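Interphotoreceptor retinoid-binding protein (Xenopus laevis, PDB 1J7X) probably binds and carries retinoids through the matrix between photoreceptors and pigment epithelium, using a fold related to the S41 peptidases. Local coordinates at residues K66-T71 with G250-S255; T97-S102 with N131-P136; P105-Y110 with T138-L143. All coordinates share one frame; numbering follows the deposited sequence.

Contact 1 of 3, residues K66-T71 with G250-S255; sequences KSKTDT and GDTQLS
The ammonium group of Lys-68 ends on a backbone carbonyl, that of Thr-252. Its NZ donates to Thr-252 O at 2.8 Å, nearly along the C=O axis. CG of Lys-68 lies anti to its own carbonyl carbon, and the chain runs out extended from there, alongside residues 252-254. On the way CG passes Leu-254 O at 3.4 Å, and CE lies close to the carbonyl oxygens of both Thr-252 and Leu-254. The backbone N of Lys-68 also bonds, to Gln-253 O at 3.0 Å. This donor stands above the carbonyl plane, 43° out of it. Lys-68 therefore holds residues 250-255 from both its backbone N and its side-chain tip.

Next to it the end of strand 64-67 pairs antiparallel with the start of strand 254-265, in the antiparallel sheet. Lys-66 and Ser-255 form a hydrogen-bonded pair, with Lys-66 N to Ser-255 O and Ser-255 N to Lys-66 O both 2.8 Å. Ser-67 and Leu-254 form the non-hydrogen-bonded pair. CD2 of Leu-254 swings back to 3.6 Å from Lys-66 O. On the face that carries Ser-255, CG2 of Thr-71 approaches Ser-255 OG, though Thr-71 is poorly ordered. Val-246 of strand 244-248 lies beside both.

Each segment also has an ST turn. Ser-67 OG probably accepts from Thr-69 N, and Thr-252 OG1 accepts from Leu-254 N while bonding to Phe-249 O. The strand pair is thus tied mainly through main-chain carbonyls. The Lys-68 amine, which is probably charged, is met by the Thr-252 carbonyl, while Leu-254 O lies against the methylenes.

Contact 2 of 3, residues T97-S102 with N131-P136; sequences TVFKVS and NTVWEP
Phe-99 lays its CB and the root of its ring against one methyl of Val-133. CB meets Val-133 CG2 at 3.8 Å, and CG is 3.9 Å from the same methyl. The methyl comes to the ring obliquely, and the two side chains cross at about a right angle. CG of Phe-99 lies anti to the carbonyl carbon (chi1 -55°), which lays the ring root on the Val-133 methyl. One face of the ring carries CG1 of the preceding Val-98, offset toward the rim.

Val-101 reaches the helix two residues further on. Its CG2 is anti to its own carbonyl carbon and stands 3.2 Å from Thr-132 O. The same methyl is 4.0 Å from Val-133 CG2, so this methyl of Val-133 is shared by Phe-99 and Val-101. CG1 of Val-101 only grazes Pro-136 CB, at 4.4 Å.

Thr-132 turns its methyl to Phe-99, just before the strand, and keeps its hydroxyl for another partner. CG2, anti to the backbone N, touches Phe-99 O at 3.6 Å. OG1 bonds to Asn-96 OD1 in helix 88-98. No hydrogen bond links the two segments.

Val-133 uses both branches. Its CG1 lies over the centre of the Trp-134 ring, 3.8 Å above the plane, while CG2 serves Phe-99 and Val-101. Trp-134 in turn stacks on Tyr-164. Leu-111 of the neighbouring strand 108-112 touches both Val-101 and Val-133 and extends the apolar patch.

The axes of the short segments 100-102 and 131-136 pass 8.4 Å apart at 29°. The helix packs lengthwise on one face of a sheet, here over its edge strand, consistent with one turn of the beta-beta-alpha spiral of the ClpP/crotonase fold.

Contact 3 of 3, residues P105-Y110 with T138-L143; sequences PGNIGY and TITENL
The close-packed part lies near the start of the two strands, around Gly-109 and Leu-143. Parallel strands 108-112 and 142-146 are joined by helix 119-137 in a beta-alpha-beta unit. Gly-109 N donates to Asn-142 O at 2.8 Å, in the carbonyl plane and nearly straight (166° at the hydrogen). Gly-109 and Leu-143 pair in parallel. CD1 of Leu-143 rests 3.5 Å from Gly-109 O. CG2 of Thr-140, anti to its carbonyl carbon, comes within 3.5 Å of Gly-109 N. A side chain on Gly-109 would be crowded by Leu-143 CD1 and Thr-140 OG1. That hydroxyl is buried, and it bonds to Ile-137 O and Tyr-199 OH.

On the face that carries Ile-108 and Asn-142, CD1 of Ile-108 meets Asn-142 CB at 3.6 Å, the two side chains crossing obliquely. Ile-295 of helix 287-296 touches both.

The outer side is looser and more polar. Ile-139 and Glu-141 are exposed, and Glu-141 N makes only a weak bond to Asn-107 O, at 3.4 Å. Asn-107 belongs to a G1 beta bulge and has left-handed backbone angles. Its CG is anti to the backbone N (chi1 -164°), which sends the amide across to the other segment. ND2 donates to Ile-139 O at 3.0 Å. Ile-139 O lies in the amide plane, but ND2 stands above the carbonyl plane. OD1 lies 3.4 Å from Thr-140 CA. An alanine here would lose the ND2 bond to Ile-139 O and the packing on Thr-140, and would probably leave the turn before strand 142-146 less well held.

The strand starts are thus held by the Gly-109 N bond, and Gly-109 also bonds backbone to backbone with Ile-144, while a side-chain amide ties the outer turn.

How the contacts relate
Contacts 2 and 3 belong together. Their centres are about 13 Å apart, and both reach the mixed sheet. They meet directly where Ser-102 O lies 2.8 Å from Tyr-110 N, a probable hydrogen bond between neighbouring strands. Contact 3 closes the beta-alpha-beta unit 108-146, and contact 2 packs the helix of that unit on the edge strand. Contact 1 lies across the chain's centre, about 44 Å from contact 2 and 50 Å from contact 3, centre to centre, in the separate antiparallel sheet. Its loop encloses the other two along the chain. Contact 2 is apolar surface packing. Contacts 1 and 3, both partly buried, combine backbone pairing with side-chain bonds to carbonyls.

Contact 1 of 3, residues K66-T71 with G250-S255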
# COMPACT_ATOMS: atom_id res chain seq x y z
N LYS A 66 1.88 9.09 19.79
CA LYS A 66 1.94 10.44 19.26
C LYS A 66 0.86 11.33 19.98
O LYS A 66 -0.07 10.83 20.65
CB LYS A 66 1.58 10.46 17.79
CG LYS A 66 2.57 9.74 16.87
CD LYS A 66 2.12 9.93 15.42
CE LYS A 66 3.06 9.30 14.50
NZ LYS A 66 2.59 9.51 13.09
N SER A 67 0.99 12.63 19.78
CA SER A 67 -0.06 13.53 20.33
C SER A 67 -1.32 13.19 19.53
O SER A 67 -1.22 12.84 18.39
CB SER A 67 0.39 14.99 20.12
OG SER A 67 -0.74 15.82 20.22
N LYS A 68 -2.50 13.23 20.14
CA LYS A 68 -3.76 12.93 19.49
C LYS A 68 -3.95 13.85 18.33
O LYS A 68 -4.63 13.53 17.41
CB LYS A 68 -4.93 13.06 20.46
CG LYS A 68 -5.02 12.00 21.48
CD LYS A 68 -6.27 12.16 22.39
CE LYS A 68 -6.34 11.12 23.49
NZ LYS A 68 -7.55 11.35 24.38
N THR A 69 -3.26 14.98 18.35
CA THR A 69 -3.32 15.94 17.28
C THR A 69 -2.82 15.39 15.95
O THR A 69 -3.39 15.71 14.92
CB THR A 69 -2.50 17.18 17.67
OG1 THR A 69 -3.29 17.97 18.57
CG2 THR A 69 -2.32 18.05 16.48
N ASP A 70 -1.76 14.58 15.98
CA ASP A 70 -1.17 14.00 14.77
C ASP A 70 -1.74 12.62 14.42
O ASP A 70 -1.06 11.79 13.84
CB ASP A 70 0.34 13.89 14.94
CG ASP A 70 0.99 15.20 15.28
OD1 ASP A 70 0.80 16.17 14.51
OD2 ASP A 70 1.73 15.36 16.27
N THR A 71 -3.00 12.40 14.74
CA THR A 71 -3.66 11.11 14.45
C THR A 71 -4.44 11.15 13.15
O THR A 71 -5.63 11.51 13.13
CB THR A 71 -4.67 10.80 15.54
OG1 THR A 71 -5.57 11.93 15.68
CG2 THR A 71 -3.98 10.61 16.88
N GLY A 250 -7.09 7.36 27.22
CA GLY A 250 -8.04 8.08 28.08
C GLY A 250 -7.34 8.98 29.07
O GLY A 250 -6.25 8.63 29.64
N ASP A 251 -7.91 10.18 29.22
CA ASP A 251 -7.45 11.21 30.14
C ASP A 251 -6.17 11.87 29.73
O ASP A 251 -5.50 12.49 30.57
CB ASP A 251 -7.31 10.60 31.56
CG ASP A 251 -8.63 9.92 32.05
OD1 ASP A 251 -8.91 8.74 31.67
OD2 ASP A 251 -9.44 10.52 32.80
N THR A 252 -5.81 11.78 28.45
CA THR A 252 -4.56 12.39 28.03
C THR A 252 -4.71 12.97 26.67
O THR A 252 -5.68 12.73 26.02
CB THR A 252 -3.45 11.36 27.91
OG1 THR A 252 -3.61 10.65 26.67
CG2 THR A 252 -3.52 10.32 29.10
N GLN A 253 -3.70 13.71 26.26
CA GLN A 253 -3.60 14.30 24.94
C GLN A 253 -2.75 13.39 24.00
O GLN A 253 -2.17 13.90 23.03
CB GLN A 253 -2.91 15.68 25.04
CG GLN A 253 -3.68 16.80 25.88
CD GLN A 253 -5.03 17.15 25.32
OE1 GLN A 253 -6.06 16.63 25.77
NE2 GLN A 253 -5.05 18.05 24.33
N LEU A 254 -2.60 12.14 24.40
CA LEU A 254 -1.77 11.14 23.66
C LEU A 254 -2.54 10.05 23.12
O LEU A 254 -3.61 9.72 23.57
CB LEU A 254 -0.68 10.50 24.57
CG LEU A 254 0.43 11.45 24.97
CD1 LEU A 254 1.39 10.69 25.93
CD2 LEU A 254 1.16 11.95 23.82
N SER A 255 -2.00 9.44 22.07
CA SER A 255 -2.61 8.25 21.51
C SER A 255 -1.53 7.32 21.01
O SER A 255 -0.31 7.73 20.94
CB SER A 255 -3.52 8.62 20.37
OG SER A 255 -2.70 9.01 19.30

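Contact 2 of 3, residues T97-S102 with N131-P136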
# COMPACT_ATOMS: atom_id res chain seq x y z
N THR A 97 -12.33 8.88 -18.51
CA THR A 97 -11.70 9.97 -17.76
C THR A 97 -10.93 9.48 -16.51
O THR A 97 -10.07 10.17 -16.02
CB THR A 97 -12.69 11.03 -17.31
OG1 THR A 97 -13.73 10.47 -16.59
CG2 THR A 97 -13.40 11.72 -18.43
N VAL A 98 -11.26 8.30 -16.00
CA VAL A 98 -10.55 7.71 -14.87
C VAL A 98 -9.21 7.19 -15.31
O VAL A 98 -8.21 7.28 -14.57
CB VAL A 98 -11.33 6.57 -14.21
CG1 VAL A 98 -10.45 5.78 -13.25
CG2 VAL A 98 -12.55 7.07 -13.56
N PHE A 99 -9.15 6.60 -16.48
CA PHE A 99 -7.88 5.99 -17.02
C PHE A 99 -7.39 6.71 -18.23
O PHE A 99 -8.12 6.73 -19.22
CB PHE A 99 -8.08 4.54 -17.36
CG PHE A 99 -8.60 3.68 -16.25
CD1 PHE A 99 -7.70 3.09 -15.34
CD2 PHE A 99 -9.92 3.49 -16.01
CE1 PHE A 99 -8.18 2.37 -14.36
CE2 PHE A 99 -10.39 2.73 -15.05
CZ PHE A 99 -9.51 2.09 -14.21
N LYS A 100 -6.19 7.29 -18.20
CA LYS A 100 -5.55 7.96 -19.32
C LYS A 100 -4.56 6.99 -19.94
O LYS A 100 -3.61 6.53 -19.27
CB LYS A 100 -4.85 9.21 -18.85
CG LYS A 100 -3.93 9.89 -19.88
CD LYS A 100 -3.14 11.06 -19.23
CE LYS A 100 -2.46 11.93 -20.21
NZ LYS A 100 -1.42 11.26 -21.01
N VAL A 101 -4.80 6.66 -21.21
CA VAL A 101 -3.97 5.74 -21.90
C VAL A 101 -3.40 6.38 -23.17
O VAL A 101 -4.24 6.93 -23.96
CB VAL A 101 -4.76 4.51 -22.30
CG1 VAL A 101 -3.91 3.49 -22.97
CG2 VAL A 101 -5.46 3.95 -21.07
N SER A 102 -2.07 6.29 -23.34
CA SER A 102 -1.35 6.85 -24.54
C SER A 102 -0.45 5.80 -25.07
O SER A 102 0.07 4.91 -24.33
CB SER A 102 -0.47 8.10 -24.17
OG SER A 102 -1.18 9.07 -23.43
N ASN A 131 -12.12 -1.62 -23.13
CA ASN A 131 -11.98 -0.76 -24.28
C ASN A 131 -10.96 0.36 -24.00
O ASN A 131 -10.20 0.74 -24.86
CB ASN A 131 -13.34 -0.08 -24.58
CG ASN A 131 -14.37 -1.08 -25.04
OD1 ASN A 131 -14.02 -2.02 -25.75
ND2 ASN A 131 -15.65 -0.87 -24.65
N THR A 132 -10.96 0.92 -22.79
CA THR A 132 -10.05 2.05 -22.51
C THR A 132 -8.60 1.63 -22.27
O THR A 132 -7.65 2.29 -22.70
CB THR A 132 -10.60 2.78 -21.35
OG1 THR A 132 -11.94 3.21 -21.67
CG2 THR A 132 -9.85 4.10 -20.97
N VAL A 133 -8.42 0.53 -21.63
CA VAL A 133 -7.06 0.16 -21.17
C VAL A 133 -6.54 -1.08 -21.83
O VAL A 133 -5.65 -0.99 -22.60
CB VAL A 133 -7.03 -0.04 -19.67
CG1 VAL A 133 -5.60 -0.46 -19.20
CG2 VAL A 133 -7.48 1.18 -19.00
N TRP A 134 -7.13 -2.25 -21.57
CA TRP A 134 -6.58 -3.50 -21.93
C TRP A 134 -6.37 -3.72 -23.44
O TRP A 134 -5.34 -4.19 -23.84
CB TRP A 134 -7.35 -4.66 -21.26
CG TRP A 134 -7.44 -4.42 -19.74
CD1 TRP A 134 -8.55 -4.28 -19.03
CD2 TRP A 134 -6.35 -4.22 -18.83
NE1 TRP A 134 -8.25 -4.01 -17.71
CE2 TRP A 134 -6.88 -4.01 -17.57
CE3 TRP A 134 -4.94 -4.21 -18.98
CZ2 TRP A 134 -6.08 -3.71 -16.48
CZ3 TRP A 134 -4.14 -4.03 -17.88
CH2 TRP A 134 -4.74 -3.76 -16.65
N GLU A 135 -7.35 -3.32 -24.21
CA GLU A 135 -7.24 -3.48 -25.69
C GLU A 135 -6.23 -2.53 -26.26
O GLU A 135 -5.33 -2.99 -26.93
CB GLU A 135 -8.59 -3.35 -26.36
CG GLU A 135 -8.37 -3.35 -27.95
CD GLU A 135 -7.70 -4.58 -28.54
OE1 GLU A 135 -7.80 -5.69 -28.01
OE2 GLU A 135 -7.04 -4.44 -29.67
N PRO A 136 -6.30 -1.22 -26.06
CA PRO A 136 -5.36 -0.32 -26.66
C PRO A 136 -3.83 -0.64 -26.38
O PRO A 136 -2.94 -0.44 -27.26
CB PRO A 136 -5.80 1.01 -26.06
CG PRO A 136 -7.19 0.85 -25.78
CD PRO A 136 -7.32 -0.45 -25.24

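Contact 3 of 3, residues P105-Y110 with T138-L143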
# COMPACT_ATOMS: atom_id res chain seq x y z
N PRO A 105 5.80 7.26 -28.38
CA PRO A 105 6.72 6.90 -29.46
C PRO A 105 7.61 5.74 -29.06
O PRO A 105 8.02 5.52 -27.90
CB PRO A 105 7.49 8.22 -29.69
CG PRO A 105 6.59 9.25 -29.34
CD PRO A 105 5.80 8.69 -28.08
N GLY A 106 7.87 4.89 -30.03
CA GLY A 106 8.64 3.74 -29.70
C GLY A 106 7.77 2.62 -29.24
O GLY A 106 8.30 1.61 -28.80
N ASN A 107 6.45 2.80 -29.38
CA ASN A 107 5.49 1.74 -29.01
C ASN A 107 5.54 1.39 -27.49
O ASN A 107 5.58 0.26 -27.15
CB ASN A 107 5.74 0.46 -29.77
CG ASN A 107 4.58 -0.49 -29.71
OD1 ASN A 107 3.43 -0.06 -29.57
ND2 ASN A 107 4.88 -1.77 -29.86
N ILE A 108 5.58 2.40 -26.64
CA ILE A 108 5.62 2.20 -25.20
C ILE A 108 4.24 2.64 -24.71
O ILE A 108 3.89 3.64 -24.95
CB ILE A 108 6.63 3.16 -24.57
CG1 ILE A 108 8.09 2.93 -25.00
CG2 ILE A 108 6.51 3.18 -23.04
CD1 ILE A 108 8.44 1.68 -24.55
N GLY A 109 3.53 1.80 -24.00
CA GLY A 109 2.22 2.09 -23.48
C GLY A 109 2.36 2.98 -22.26
O GLY A 109 3.30 2.72 -21.44
N TYR A 110 1.45 3.94 -22.11
CA TYR A 110 1.40 4.80 -20.96
C TYR A 110 -0.01 4.72 -20.35
O TYR A 110 -1.04 4.89 -21.10
CB TYR A 110 1.65 6.27 -21.35
CG TYR A 110 1.49 7.23 -20.17
CD1 TYR A 110 2.54 7.38 -19.21
CD2 TYR A 110 0.33 7.94 -19.98
CE1 TYR A 110 2.38 8.27 -18.14
CE2 TYR A 110 0.20 8.74 -18.90
CZ TYR A 110 1.21 8.94 -17.97
OH TYR A 110 1.05 9.82 -16.95
N THR A 138 -2.46 -3.54 -25.89
CA THR A 138 -2.04 -4.80 -26.43
C THR A 138 -0.92 -4.76 -27.49
O THR A 138 -0.04 -5.65 -27.52
CB THR A 138 -3.18 -5.58 -27.07
OG1 THR A 138 -4.09 -5.89 -26.08
CG2 THR A 138 -2.63 -7.01 -27.39
N ILE A 139 -0.93 -3.71 -28.26
CA ILE A 139 0.05 -3.54 -29.33
C ILE A 139 1.47 -3.22 -28.75
O ILE A 139 2.47 -3.52 -29.38
CB ILE A 139 -0.38 -2.41 -30.24
CG1 ILE A 139 0.59 -2.25 -31.42
CG2 ILE A 139 -0.55 -1.07 -29.54
CD1 ILE A 139 0.57 -3.36 -32.42
N THR A 140 1.56 -2.62 -27.57
CA THR A 140 2.87 -2.22 -27.01
C THR A 140 3.79 -3.33 -26.52
O THR A 140 3.36 -4.45 -26.18
CB THR A 140 2.65 -1.21 -25.90
OG1 THR A 140 2.02 -1.83 -24.76
CG2 THR A 140 1.74 -0.07 -26.36
N GLU A 141 5.11 -3.05 -26.41
CA GLU A 141 6.02 -4.06 -26.01
C GLU A 141 6.46 -3.76 -24.54
O GLU A 141 6.99 -4.60 -23.88
CB GLU A 141 7.23 -4.05 -26.92
CG GLU A 141 6.95 -4.71 -28.28
CD GLU A 141 6.36 -6.09 -28.12
OE1 GLU A 141 6.71 -6.79 -27.16
OE2 GLU A 141 5.50 -6.51 -28.93
N ASN A 142 6.22 -2.56 -24.11
CA ASN A 142 6.54 -2.16 -22.72
C ASN A 142 5.42 -1.23 -22.22
O ASN A 142 4.69 -0.61 -23.03
CB ASN A 142 7.84 -1.39 -22.70
CG ASN A 142 9.02 -2.27 -22.92
OD1 ASN A 142 9.37 -3.09 -22.06
ND2 ASN A 142 9.64 -2.12 -24.09
N LEU A 143 5.21 -1.22 -20.92
CA LEU A 143 4.13 -0.41 -20.33
C LEU A 143 4.63 0.36 -19.14
O LEU A 143 5.31 -0.15 -18.28
CB LEU A 143 2.99 -1.32 -19.88
CG LEU A 143 1.85 -0.62 -19.14
CD1 LEU A 143 1.10 0.28 -20.13
CD2 LEU A 143 0.81 -1.54 -18.53